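Local atomic coordinates of TetR family transcriptional regulator (Rhodococcus erythropolis, PDB entry 4ZA6), a protein that probably represses, as a TetR-family DNA-binding regulator, the expression of the quorum-sensing lactonase gene qsdA. Residues A[84-89]-A[172-177]. Numbering follows the deposited sequence.
Sequences RVMRSV and TALDLI
The flat group that takes part in the contact is the guanidinium of Arg87. Arg87 NH2 lies 4.4 Å from Leu174 CD1, and the methyl meets the plane obliquely. Its NH1 forms a weak, long ion pair with Glu171, which lies about one turn before Leu174. This loose approach marks the exposed margin of a buried helix pair. Helices 74-90 and 170-181 run nearly antiparallel here, at 157°, with their local axes 11.6 Å apart. Met86 is the main residue of segment 84-89 to reach across, and Ala173, Leu174 and Ile177 receive it. Its CG stands anti to the carbonyl carbon, and chi2 extends the chain toward the other helix. The bend at chi3 (-82°) then turns the methyl on from Ala173 toward Leu174 and Ile177. Met86 SD sits on the alanine methyl, 3.7 Å from Ala173 CB. Met86 CE also touches that methyl and packs against Leu174 CD2 at 3.8 Å. Ile177 CD1 lies more loosely against Met86 CE, at 4.3 Å. The Met86 and Leu174 chains run past one another head to tail, so Met86 CE meets the side of the leucine fork, near CG and CD2. Leu79 of helix 74-90 touches both Leu174 and Ile177. Phe82 and, from helix 143-158, Cys154 also touch Ile177. Both helices belong to the all-helical C-terminal domain of the TetR family, and here they pack through their sides. No hydrogen bond crosses between the two segments. Their cohesion comes from apolar packing of thioether and methyl groups, with the charged guanidinium kept at the rim.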
loop_
_atom_site.group_PDB
_atom_site.type_symbol
_atom_site.label_atom_id
_atom_site.label_comp_id
_atom_site.label_asym_id
_atom_site.label_seq_id
_atom_site.Cartn_x
_atom_site.Cartn_y
_atom_site.Cartn_z
ATOM N N ARG A 84 5.553 -10.420 4.173
ATOM C CA ARG A 84 6.120 -10.294 2.826
ATOM C C ARG A 84 5.915 -8.894 2.258
ATOM O O ARG A 84 6.877 -8.297 1.745
ATOM C CB ARG A 84 5.511 -11.331 1.878
ATOM C CG ARG A 84 6.105 -12.717 2.027
ATOM C CD ARG A 84 5.378 -13.728 1.164
ATOM N NE ARG A 84 5.900 -15.072 1.404
ATOM C CZ ARG A 84 6.920 -15.601 0.744
ATOM N NH1 ARG A 84 7.535 -14.907 -0.206
ATOM N NH2 ARG A 84 7.337 -16.825 1.031
ATOM N N VAL A 85 4.659 -8.381 2.315
ATOM C CA VAL A 85 4.309 -7.051 1.818
ATOM C C VAL A 85 5.153 -5.995 2.582
ATOM O O VAL A 85 5.814 -5.179 1.956
ATOM C CB VAL A 85 2.779 -6.765 1.930
ATOM C CG1 VAL A 85 2.471 -5.284 1.678
ATOM C CG2 VAL A 85 1.987 -7.627 0.962
ATOM N N MET A 86 5.165 -6.048 3.921
ATOM C CA MET A 86 5.905 -5.062 4.722
ATOM C C MET A 86 7.407 -5.036 4.467
ATOM O O MET A 86 7.990 -3.955 4.371
ATOM C CB MET A 86 5.587 -5.197 6.205
ATOM C CG MET A 86 4.177 -4.798 6.518
ATOM S SD MET A 86 3.894 -4.667 8.289
ATOM C CE MET A 86 3.596 -6.401 8.720
ATOM N N ARG A 87 8.025 -6.214 4.333
ATOM C CA ARG A 87 9.452 -6.316 4.057
ATOM C C ARG A 87 9.781 -5.882 2.642
ATOM O O ARG A 87 10.844 -5.305 2.430
ATOM C CB ARG A 87 9.982 -7.715 4.386
ATOM C CG ARG A 87 10.012 -7.954 5.882
ATOM C CD ARG A 87 10.658 -9.269 6.273
ATOM N NE ARG A 87 9.639 -10.293 6.481
ATOM C CZ ARG A 87 9.206 -10.706 7.670
ATOM N NH1 ARG A 87 9.746 -10.234 8.784
ATOM N NH2 ARG A 87 8.255 -11.621 7.750
ATOM N N SER A 88 8.838 -6.086 1.682
ATOM C CA SER A 88 9.025 -5.651 0.292
ATOM C C SER A 88 8.979 -4.117 0.222
ATOM O O SER A 88 9.799 -3.498 -0.447
ATOM C CB SER A 88 7.964 -6.265 -0.615
ATOM O OG SER A 88 8.149 -5.808 -1.944
ATOM N N VAL A 89 8.057 -3.518 0.951
ATOM C CA VAL A 89 7.913 -2.061 1.044
ATOM C C VAL A 89 9.161 -1.459 1.732
ATOM O O VAL A 89 9.713 -0.486 1.231
ATOM C CB VAL A 89 6.610 -1.667 1.756
ATOM C CG1 VAL A 89 6.576 -0.162 2.074
ATOM C CG2 VAL A 89 5.398 -2.068 0.927
ATOM N N THR A 172 6.115 -5.831 15.445
ATOM C CA THR A 172 5.022 -5.250 16.234
ATOM C C THR A 172 3.758 -5.208 15.389
ATOM O O THR A 172 2.693 -5.509 15.904
ATOM C CB THR A 172 5.417 -3.869 16.794
ATOM O OG1 THR A 172 6.544 -4.028 17.655
ATOM C CG2 THR A 172 4.306 -3.223 17.577
ATOM N N ALA A 173 3.866 -4.893 14.099
ATOM C CA ALA A 173 2.677 -4.857 13.231
ATOM C C ALA A 173 2.098 -6.274 13.097
ATOM O O ALA A 173 0.883 -6.439 13.173
ATOM C CB ALA A 173 3.020 -4.282 11.860
ATOM N N LEU A 174 2.972 -7.299 12.986
ATOM C CA LEU A 174 2.534 -8.697 12.907
ATOM C C LEU A 174 1.832 -9.160 14.181
ATOM O O LEU A 174 0.876 -9.952 14.117
ATOM C CB LEU A 174 3.733 -9.593 12.583
ATOM C CG LEU A 174 4.230 -9.489 11.127
ATOM C CD1 LEU A 174 5.494 -10.320 10.921
ATOM C CD2 LEU A 174 3.160 -9.905 10.145
ATOM N N ASP A 175 2.332 -8.690 15.350
ATOM C CA ASP A 175 1.756 -9.020 16.657
ATOM C C ASP A 175 0.329 -8.485 16.727
ATOM O O ASP A 175 -0.560 -9.173 17.236
ATOM C CB ASP A 175 2.604 -8.417 17.784
ATOM C CG ASP A 175 3.944 -9.077 18.031
ATOM O OD1 ASP A 175 4.065 -10.281 17.760
ATOM O OD2 ASP A 175 4.853 -8.394 18.568
ATOM N N LEU A 176 0.109 -7.275 16.177
ATOM C CA LEU A 176 -1.213 -6.618 16.111
ATOM C C LEU A 176 -2.176 -7.355 15.170
ATOM O O LEU A 176 -3.354 -7.497 15.501
ATOM C CB LEU A 176 -1.070 -5.151 15.709
ATOM C CG LEU A 176 -0.554 -4.215 16.815
ATOM C CD1 LEU A 176 -0.076 -2.901 16.222
ATOM C CD2 LEU A 176 -1.641 -3.935 17.880
ATOM N N ILE A 177 -1.670 -7.858 14.023
ATOM C CA ILE A 177 -2.465 -8.668 13.078
ATOM C C ILE A 177 -2.905 -9.952 13.776
ATOM O O ILE A 177 -4.094 -10.285 13.732
ATOM C CB ILE A 177 -1.708 -8.957 11.766
ATOM C CG1 ILE A 177 -1.403 -7.665 11.021
ATOM C CG2 ILE A 177 -2.487 -9.942 10.875
ATOM C CD1 ILE A 177 -0.240 -7.802 10.062
#